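Local coordinates for protein putative isochorismatase (Burkholderia xenovorans, PDB 3OQP) that is a putative isochorismatase-family protein, related to nicotinamidases, and probably acts as a hydrolase, at residues V14-V19 with G68-E73; P50-Q55 with R83-E88; A136-H141 with F173-S178. All coordinates share one frame; numbering follows the deposited sequence. Where two conformers were deposited one is given.

Contact 1: residues V14-V19 with G68-E73; sequences VQNEYV and GSNGAE
In Gln15 and Asn16 the first torsion sets CG beside the backbone N and anti to the carbonyl carbon (chi1 -72° and -69°); as both direct CB toward 68-73, Gln15 NE2 and Asn16 ND2 come within bonding distance of carbonyls there. Glu17 instead carries CG anti to N (chi1 -159°) and bends at chi2. The contact joins the loop after strand 7-12 to the loop between strand 51-56 and helix 76-79. The extended chain of Gln15 lets NE2 donate to Ala72 O at 2.8 Å, from above the carbonyl plane. Asn16 crosses Asn70 at about a right angle, their amide planes nearly parallel, and its ND2 reaches Asn70 O at 3.1 Å, an oxygen gripped also by Glu73 N. Two backbone bonds accompany them: Asn16 N meets Glu73 O at 2.9 Å, almost along the C=O axis, and Glu17 N meets Gly71 O at 2.9 Å, on an in-plane lone pair. Glu17 OE1 passes 3.7 Å from Gly71 CA, an approach that the absence of a CB on Gly71 permits. That oxygen is held by Phe65 N and by a water that also donates to Ser69 OG, which accepts from Ala72 N in an ST motif. To the four direct hydrogen bonds 68-73 thus contributes main-chain carbonyls alone, met by two backbone N-H and two side-chain amides.

Contact 2: residues P50-Q55 with R83-E88; sequences PVVIVQ and RDHYVE
Strands 51-55 and 85-88 run parallel, their axes 4.6 Å apart at the closest and crossing at -21°, with Val52, Ile53, Val54 and Gln55 paired to His85, Tyr86, Val87 and Glu88. The ladder is regular from Ile53 N, which donates to His85 O at 2.9 Å, through Val87 N to Ile53 O, nearly along the C=O axis, and on to Gln55 N and Val87 O. At its start Val51 O is shared by two donors, Asp84 N at 2.8 Å and His85 N at 3.2 Å. Asp84 then reaches back with its side chain: OD2 uses its anti lone pair to take Val51 N at 2.9 Å, so the carboxylate of the residue before strand 85-88 takes the first N-H of strand 51-55. These strands belong to one beta-alpha-beta unit with helix 76-79, in the parallel, helix-flanked sheet of the isochorismatase fold; strand 85-89 is its outermost strand on this side within the chain, while 51-56 also pairs with 7-12. On the face of Ile53, Tyr86 and Gln55, the Tyr86 OH donates to Gln55 OE1 at 2.6 Å; OE1 sits at the ring edge, in its plane, while the amide plane stands at 89° to the ring. Further back, Ile53 CG1 rests 3.7 Å from Arg83 CD, and the guanidinium of Arg83 has Tyr86 CB over one face, toward its rim. On the other face Val52 CG1 touches the His85 ring at its edge, 4.1 Å from CD2, and also meets Val87 CG2; His85 NE2 is bonded to Asp99 and the ring stacks on Trp103.

Contact 3: residues A136-H141 with F173-S178; sequences AVEFLH and FAAVAS
Four backbone hydrogen bonds join the parallel strands 136-140 and 175-177, whose axes come within 4.6 Å at a crossing angle of -22°. They zigzag in turn from Ala175 N to Val137 O, Phe139 N to Ala175 O (2.8 Å), Ala177 N to Phe139 O and His141 N to Ala177 O (3.1 Å), the last reaching the residue where the first segment turns a corner. A water extends the bonding backward, accepting from Val137 N and donating to Phe173 O. Apolar contacts gather on the face of Phe139 and Val176: Phe139 CG and Val176 CG1 are each anti to the backbone N, and the side chains lie alongside one another, so that Val176 CG1 meets the ring edge 4.1 Å from Phe139 CD2. The same methyl touches His141 CB at 3.9 Å, while Val137 CG1 packs on Ala174 CB at 3.8 Å. On the opposite face Glu138 OE1 is hydrogen-bonded to Thr113 OG1, and OE2 forms a salt bridge with Arg7. Strand 175-177 is an outermost strand, within the chain, of the isochorismatase fold's helix-flanked sheet. Strand 111-115 pairs with the far edge of 136-140; helix 124-132 packs on Val137 and Phe139, helix 158-173 on Phe139 and Val176, and Ala153 of the second subunit also on Val176.

From the N terminus, strand 7-12 leads into 14-19, and contact 1 closes the excursion through helix 30-47 and strand 51-56 by returning at 68-73. Contact 2 opens inside that span, at 50-55, and closes beyond it at 83-88, so the two cross. They also touch: Ala72 O and Gln55 NE2 lie 2.9 Å apart, a hydrogen bond that ties the loop pair to the end of strand 51-56. Contact 3 follows in series, closing the passage from 136-141 through helix 158-173 to 173-178. Contacts 2 and 3 join the outermost strand at each end of one six-stranded parallel sheet to its neighbour, with centres about 19 Å apart.

Contact 1: residues V14-V19 with G68-E73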
loop_
_atom_site.group_PDB
_atom_site.type_symbol
_atom_site.label_atom_id
_atom_site.label_comp_id
_atom_site.label_asym_id
_atom_site.label_seq_id
_atom_site.Cartn_x
_atom_site.Cartn_y
_atom_site.Cartn_z
ATOM N N VAL A 14 9.249 -14.182 -7.747
ATOM C CA VAL A 14 8.677 -15.181 -8.603
ATOM C C VAL A 14 9.273 -16.525 -8.271
ATOM O O VAL A 14 10.175 -17.031 -8.948
ATOM C CB VAL A 14 8.704 -14.722 -10.109
ATOM C CG1 VAL A 14 8.108 -15.849 -11.025
ATOM C CG2 VAL A 14 7.981 -13.372 -10.358
ATOM N N GLN A 15 8.720 -17.055 -7.184
ATOM C CA GLN A 15 9.208 -18.227 -6.488
ATOM C C GLN A 15 8.189 -19.323 -6.414
ATOM O O GLN A 15 6.962 -19.100 -6.559
ATOM C CB GLN A 15 9.604 -17.759 -5.087
ATOM C CG GLN A 15 10.887 -16.907 -5.060
ATOM C CD GLN A 15 11.115 -16.156 -3.765
ATOM O OE1 GLN A 15 10.775 -14.980 -3.626
ATOM N NE2 GLN A 15 11.705 -16.837 -2.794
ATOM N N ASN A 16 8.664 -20.571 -6.273
ATOM C CA ASN A 16 7.799 -21.722 -6.358
ATOM C C ASN A 16 6.697 -21.758 -5.335
ATOM O O ASN A 16 5.622 -22.318 -5.642
ATOM C CB ASN A 16 8.619 -23.010 -6.220
ATOM C CG ASN A 16 9.521 -23.258 -7.398
ATOM O OD1 ASN A 16 9.156 -22.918 -8.528
ATOM N ND2 ASN A 16 10.697 -23.867 -7.150
ATOM N N GLU A 17 6.845 -21.104 -4.190
ATOM C CA GLU A 17 5.862 -21.075 -3.140
ATOM C C GLU A 17 4.521 -20.604 -3.667
ATOM O O GLU A 17 3.461 -21.042 -3.202
ATOM C CB GLU A 17 6.279 -20.126 -1.993
ATOM C CG GLU A 17 5.616 -20.393 -0.711
ATOM C CD GLU A 17 6.174 -21.688 -0.090
ATOM O OE1 GLU A 17 7.297 -21.644 0.524
ATOM O OE2 GLU A 17 5.486 -22.740 -0.219
ATOM N N TYR A 18 4.566 -19.632 -4.602
ATOM C CA TYR A 18 3.406 -19.039 -5.202
ATOM C C TYR A 18 2.713 -19.896 -6.278
ATOM O O TYR A 18 1.572 -19.599 -6.705
ATOM C CB TYR A 18 3.742 -17.680 -5.831
ATOM C CG TYR A 18 4.005 -16.599 -4.807
ATOM C CD1 TYR A 18 3.039 -16.248 -3.894
ATOM C CD2 TYR A 18 5.252 -15.937 -4.736
ATOM C CE1 TYR A 18 3.253 -15.239 -2.946
ATOM C CE2 TYR A 18 5.425 -14.860 -3.846
ATOM C CZ TYR A 18 4.460 -14.574 -2.910
ATOM O OH TYR A 18 4.627 -13.541 -2.024
ATOM N N VAL A 19 3.367 -20.931 -6.744
ATOM C CA VAL A 19 2.932 -21.720 -7.865
ATOM C C VAL A 19 2.623 -23.136 -7.445
ATOM O O VAL A 19 1.473 -23.566 -7.431
ATOM C CB VAL A 19 3.966 -21.650 -8.995
ATOM C CG1 VAL A 19 3.430 -22.347 -10.243
ATOM C CG2 VAL A 19 4.348 -20.197 -9.348
ATOM N N GLY A 68 16.507 -22.831 1.706
ATOM C CA GLY A 68 16.845 -24.241 1.459
ATOM C C GLY A 68 15.697 -25.100 0.959
ATOM O O GLY A 68 15.888 -26.250 0.595
ATOM N N SER A 69 14.486 -24.537 0.927
ATOM C CA SER A 69 13.290 -25.260 0.530
ATOM C C SER A 69 12.998 -25.027 -0.948
ATOM O O SER A 69 13.366 -23.983 -1.511
ATOM C CB SER A 69 12.074 -24.806 1.345
ATOM O OG SER A 69 11.605 -23.536 0.903
ATOM N N ASN A 70 12.276 -25.964 -1.553
ATOM C CA ASN A 70 11.799 -25.798 -2.934
ATOM C C ASN A 70 10.972 -24.532 -3.078
ATOM O O ASN A 70 11.078 -23.840 -4.096
ATOM C CB ASN A 70 10.975 -26.996 -3.411
ATOM C CG ASN A 70 10.615 -26.881 -4.867
ATOM O OD1 ASN A 70 9.474 -26.570 -5.190
ATOM N ND2 ASN A 70 11.587 -27.076 -5.751
ATOM N N GLY A 71 10.133 -24.261 -2.091
ATOM C CA GLY A 71 9.240 -23.112 -2.235
ATOM C C GLY A 71 9.987 -21.781 -2.346
ATOM O O GLY A 71 9.444 -20.842 -2.975
ATOM N N ALA A 72 11.168 -21.693 -1.717
ATOM C CA ALA A 72 11.914 -20.443 -1.811
ATOM C C ALA A 72 12.676 -20.269 -3.109
ATOM O O ALA A 72 13.159 -19.168 -3.408
ATOM C CB ALA A 72 12.910 -20.357 -0.646
ATOM N N GLU A 73 12.834 -21.323 -3.882
ATOM C CA GLU A 73 13.574 -21.196 -5.106
ATOM C C GLU A 73 12.775 -20.385 -6.134
ATOM O O GLU A 73 11.539 -20.396 -6.188
ATOM C CB GLU A 73 13.991 -22.553 -5.664
ATOM C CG GLU A 73 14.970 -23.281 -4.709
ATOM C CD GLU A 73 16.278 -22.500 -4.564
ATOM O OE1 GLU A 73 16.986 -22.370 -5.566
ATOM O OE2 GLU A 73 16.572 -21.988 -3.473
HETATM O O HOH W 1 9.066 -22.924 2.082
#

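Contact 2: residues P50-Q55 with R83-E88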
loop_
_atom_site.group_PDB
_atom_site.type_symbol
_atom_site.label_atom_id
_atom_site.label_comp_id
_atom_site.label_asym_id
_atom_site.label_seq_id
_atom_site.Cartn_x
_atom_site.Cartn_y
_atom_site.Cartn_z
ATOM N N PRO A 50 17.107 -2.873 -18.189
ATOM C CA PRO A 50 17.696 -3.729 -17.171
ATOM C C PRO A 50 16.615 -4.514 -16.442
ATOM O O PRO A 50 15.544 -3.980 -16.135
ATOM C CB PRO A 50 18.406 -2.727 -16.240
ATOM C CG PRO A 50 18.642 -1.530 -17.030
ATOM C CD PRO A 50 17.541 -1.480 -18.027
ATOM N N VAL A 51 16.929 -5.764 -16.143
ATOM C CA VAL A 51 16.060 -6.674 -15.475
ATOM C C VAL A 51 16.622 -6.995 -14.106
ATOM O O VAL A 51 17.799 -7.446 -13.955
ATOM C CB VAL A 51 15.924 -7.975 -16.283
ATOM C CG1 VAL A 51 15.098 -9.042 -15.485
ATOM C CG2 VAL A 51 15.271 -7.673 -17.637
ATOM N N VAL A 52 15.857 -6.750 -13.042
ATOM C CA VAL A 52 16.276 -6.962 -11.641
ATOM C C VAL A 52 15.419 -8.047 -11.037
ATOM O O VAL A 52 14.173 -7.939 -11.107
ATOM C CB VAL A 52 16.055 -5.676 -10.802
ATOM C CG1 VAL A 52 16.457 -5.912 -9.328
ATOM C CG2 VAL A 52 16.763 -4.476 -11.433
ATOM N N ILE A 53 16.010 -9.121 -10.547
ATOM C CA ILE A 53 15.311 -10.192 -9.885
ATOM C C ILE A 53 15.395 -9.996 -8.369
ATOM O O ILE A 53 16.458 -9.753 -7.817
ATOM C CB ILE A 53 15.967 -11.549 -10.254
ATOM C CG1 ILE A 53 15.923 -11.796 -11.754
ATOM C CG2 ILE A 53 15.372 -12.729 -9.467
ATOM C CD1 ILE A 53 14.597 -11.704 -12.381
ATOM N N VAL A 54 14.263 -10.179 -7.695
ATOM C CA VAL A 54 14.145 -10.089 -6.235
ATOM C C VAL A 54 13.733 -11.477 -5.741
ATOM O O VAL A 54 12.776 -12.053 -6.302
ATOM C CB VAL A 54 13.126 -9.051 -5.813
ATOM C CG1 VAL A 54 13.043 -8.962 -4.279
ATOM C CG2 VAL A 54 13.449 -7.679 -6.485
ATOM N N GLN A 55 14.389 -11.963 -4.685
ATOM C CA GLN A 55 14.057 -13.231 -4.061
ATOM C C GLN A 55 13.844 -12.979 -2.571
ATOM O O GLN A 55 14.731 -12.409 -1.901
ATOM C CB GLN A 55 15.177 -14.239 -4.336
ATOM C CG GLN A 55 14.890 -15.650 -3.861
ATOM C CD GLN A 55 15.969 -16.660 -4.284
ATOM O OE1 GLN A 55 17.068 -16.290 -4.693
ATOM N NE2 GLN A 55 15.590 -17.924 -4.314
ATOM N N ARG A 83 19.601 -12.069 -16.276
ATOM C CA ARG A 83 19.187 -10.937 -15.475
ATOM C C ARG A 83 20.350 -9.962 -15.418
ATOM O O ARG A 83 21.525 -10.353 -15.612
ATOM C CB ARG A 83 18.816 -11.336 -14.030
ATOM C CG ARG A 83 19.984 -12.007 -13.270
ATOM C CD ARG A 83 19.590 -12.343 -11.875
ATOM N NE ARG A 83 20.740 -12.757 -11.071
ATOM C CZ ARG A 83 20.797 -13.846 -10.323
ATOM N NH1 ARG A 83 19.766 -14.700 -10.243
ATOM N NH2 ARG A 83 21.912 -14.060 -9.631
ATOM N N ASP A 84 20.082 -8.714 -15.057
ATOM C CA ASP A 84 21.178 -7.748 -14.839
ATOM C C ASP A 84 21.509 -7.438 -13.416
ATOM O O ASP A 84 22.622 -6.962 -13.133
ATOM C CB ASP A 84 20.808 -6.467 -15.535
ATOM C CG ASP A 84 20.530 -6.719 -16.999
ATOM O OD1 ASP A 84 21.449 -7.074 -17.738
ATOM O OD2 ASP A 84 19.397 -6.544 -17.510
ATOM N N HIS A 85 20.601 -7.732 -12.502
ATOM C CA HIS A 85 20.845 -7.533 -11.069
ATOM C C HIS A 85 19.950 -8.472 -10.267
ATOM O O HIS A 85 18.929 -8.951 -10.760
ATOM C CB HIS A 85 20.560 -6.101 -10.683
ATOM C CG HIS A 85 21.043 -5.719 -9.327
ATOM N ND1 HIS A 85 22.345 -5.894 -8.915
ATOM C CD2 HIS A 85 20.398 -5.097 -8.316
ATOM C CE1 HIS A 85 22.459 -5.439 -7.677
ATOM N NE2 HIS A 85 21.293 -4.931 -7.298
ATOM N N TYR A 86 20.379 -8.746 -9.039
ATOM C CA TYR A 86 19.739 -9.604 -8.051
ATOM C C TYR A 86 19.728 -8.943 -6.694
ATOM O O TYR A 86 20.709 -8.340 -6.310
ATOM C CB TYR A 86 20.434 -10.952 -7.987
ATOM C CG TYR A 86 19.923 -11.857 -6.896
ATOM C CD1 TYR A 86 20.495 -11.788 -5.629
ATOM C CD2 TYR A 86 18.877 -12.751 -7.107
ATOM C CE1 TYR A 86 20.048 -12.655 -4.619
ATOM C CE2 TYR A 86 18.460 -13.602 -6.119
ATOM C CZ TYR A 86 19.000 -13.526 -4.861
ATOM O OH TYR A 86 18.600 -14.356 -3.847
ATOM N N VAL A 87 18.603 -9.016 -5.993
ATOM C CA VAL A 87 18.372 -8.463 -4.662
ATOM C C VAL A 87 17.645 -9.527 -3.830
ATOM O O VAL A 87 16.604 -10.015 -4.281
ATOM C CB VAL A 87 17.494 -7.216 -4.681
ATOM C CG1 VAL A 87 17.214 -6.753 -3.246
ATOM C CG2 VAL A 87 18.169 -6.099 -5.489
ATOM N N GLU A 88 18.235 -9.953 -2.697
ATOM C CA GLU A 88 17.476 -10.749 -1.736
ATOM C C GLU A 88 16.870 -9.845 -0.667
ATOM O O GLU A 88 17.467 -8.875 -0.254
ATOM C CB GLU A 88 18.312 -11.866 -1.077
ATOM C CG GLU A 88 19.298 -11.348 -0.015
ATOM C CD GLU A 88 19.912 -12.463 0.795
ATOM O OE1 GLU A 88 20.548 -13.345 0.195
ATOM O OE2 GLU A 88 19.731 -12.457 2.027
#

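Contact 3: residues A136-H141 with F173-S178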
loop_
_atom_site.group_PDB
_atom_site.type_symbol
_atom_site.label_atom_id
_atom_site.label_comp_id
_atom_site.label_asym_id
_atom_site.label_seq_id
_atom_site.Cartn_x
_atom_site.Cartn_y
_atom_site.Cartn_z
ATOM N N ALA A 136 9.040 7.367 -11.140
ATOM C CA ALA A 136 7.781 6.974 -11.752
ATOM C C ALA A 136 7.686 5.468 -11.662
ATOM O O ALA A 136 8.732 4.791 -11.649
ATOM C CB ALA A 136 7.763 7.441 -13.191
ATOM N N VAL A 137 6.479 4.932 -11.581
ATOM C CA VAL A 137 6.295 3.509 -11.423
ATOM C C VAL A 137 5.258 3.039 -12.434
ATOM O O VAL A 137 4.278 3.762 -12.740
ATOM C CB VAL A 137 5.789 3.150 -10.021
ATOM C CG1 VAL A 137 5.503 1.613 -9.909
ATOM C CG2 VAL A 137 6.806 3.592 -8.977
ATOM N N GLU A 138 5.473 1.870 -13.006
ATOM C CA GLU A 138 4.517 1.170 -13.848
ATOM C C GLU A 138 4.220 -0.173 -13.179
ATOM O O GLU A 138 5.082 -0.781 -12.507
ATOM C CB GLU A 138 5.111 0.959 -15.244
ATOM C CG GLU A 138 5.408 2.295 -15.925
ATOM C CD GLU A 138 6.174 2.194 -17.210
ATOM O OE1 GLU A 138 6.996 1.271 -17.363
ATOM O OE2 GLU A 138 5.988 3.103 -18.061
ATOM N N PHE A 139 2.981 -0.653 -13.345
ATOM C CA PHE A 139 2.530 -1.934 -12.732
ATOM C C PHE A 139 1.816 -2.730 -13.796
ATOM O O PHE A 139 0.833 -2.222 -14.391
ATOM C CB PHE A 139 1.591 -1.627 -11.559
ATOM C CG PHE A 139 0.975 -2.829 -10.903
ATOM C CD1 PHE A 139 1.677 -3.583 -9.995
ATOM C CD2 PHE A 139 -0.331 -3.185 -11.177
ATOM C CE1 PHE A 139 1.062 -4.648 -9.404
ATOM C CE2 PHE A 139 -0.896 -4.305 -10.525
ATOM C CZ PHE A 139 -0.188 -5.030 -9.688
ATOM N N LEU A 140 2.330 -3.925 -14.097
ATOM C CA LEU A 140 1.778 -4.771 -15.120
ATOM C C LEU A 140 0.706 -5.685 -14.500
ATOM O O LEU A 140 1.034 -6.674 -13.812
ATOM C CB LEU A 140 2.870 -5.544 -15.864
ATOM C CG LEU A 140 3.945 -4.630 -16.455
ATOM C CD1 LEU A 140 4.909 -5.412 -17.364
ATOM C CD2 LEU A 140 3.391 -3.360 -17.136
ATOM N N HIS A 141 -0.577 -5.341 -14.736
ATOM C CA HIS A 141 -1.674 -5.948 -13.978
ATOM C C HIS A 141 -1.833 -7.447 -14.321
ATOM O O HIS A 141 -2.516 -8.172 -13.605
ATOM C CB HIS A 141 -2.972 -5.197 -14.150
ATOM C CG HIS A 141 -3.462 -5.198 -15.542
ATOM N ND1 HIS A 141 -3.943 -6.332 -16.134
ATOM C CD2 HIS A 141 -3.514 -4.212 -16.450
ATOM C CE1 HIS A 141 -4.375 -5.996 -17.345
ATOM N NE2 HIS A 141 -4.072 -4.736 -17.578
ATOM N N PHE A 173 -0.416 6.040 -7.811
ATOM C CA PHE A 173 0.922 5.569 -7.579
ATOM C C PHE A 173 1.683 5.069 -8.810
ATOM O O PHE A 173 2.908 5.106 -8.820
ATOM C CB PHE A 173 0.903 4.445 -6.527
ATOM C CG PHE A 173 0.384 4.889 -5.186
ATOM C CD1 PHE A 173 1.237 5.458 -4.302
ATOM C CD2 PHE A 173 -0.969 4.842 -4.844
ATOM C CE1 PHE A 173 0.788 5.935 -3.081
ATOM C CE2 PHE A 173 -1.414 5.284 -3.641
ATOM C CZ PHE A 173 -0.533 5.841 -2.757
ATOM N N ALA A 174 1.011 4.575 -9.823
ATOM C CA ALA A 174 1.664 3.892 -10.923
ATOM C C ALA A 174 0.819 4.009 -12.160
ATOM O O ALA A 174 -0.425 4.241 -12.088
ATOM C CB ALA A 174 1.842 2.393 -10.579
ATOM N N ALA A 175 1.448 3.855 -13.327
ATOM C CA ALA A 175 0.737 3.585 -14.556
ATOM C C ALA A 175 0.527 2.093 -14.631
ATOM O O ALA A 175 1.489 1.319 -14.736
ATOM C CB ALA A 175 1.531 4.039 -15.760
ATOM N N VAL A 176 -0.767 1.731 -14.587
ATOM C CA VAL A 176 -1.216 0.330 -14.618
ATOM C C VAL A 176 -1.515 -0.059 -16.046
ATOM O O VAL A 176 -2.273 0.649 -16.733
ATOM C CB VAL A 176 -2.412 0.119 -13.714
ATOM C CG1 VAL A 176 -2.961 -1.347 -13.798
ATOM C CG2 VAL A 176 -2.113 0.518 -12.249
ATOM N N ALA A 177 -0.920 -1.122 -16.561
ATOM C CA ALA A 177 -1.063 -1.489 -17.967
ATOM C C ALA A 177 -0.882 -2.936 -18.167
ATOM O O ALA A 177 -0.339 -3.640 -17.296
ATOM C CB ALA A 177 -0.072 -0.696 -18.850
ATOM N N SER A 178 -1.252 -3.455 -19.320
ATOM C CA SER A 178 -0.971 -4.819 -19.671
ATOM C C SER A 178 0.488 -4.957 -20.112
ATOM O O SER A 178 1.129 -3.992 -20.509
ATOM C CB SER A 178 -1.883 -5.299 -20.781
ATOM O OG SER A 178 -1.581 -4.618 -21.998
HETATM O O HOH W 2 4.306 6.662 -10.769
#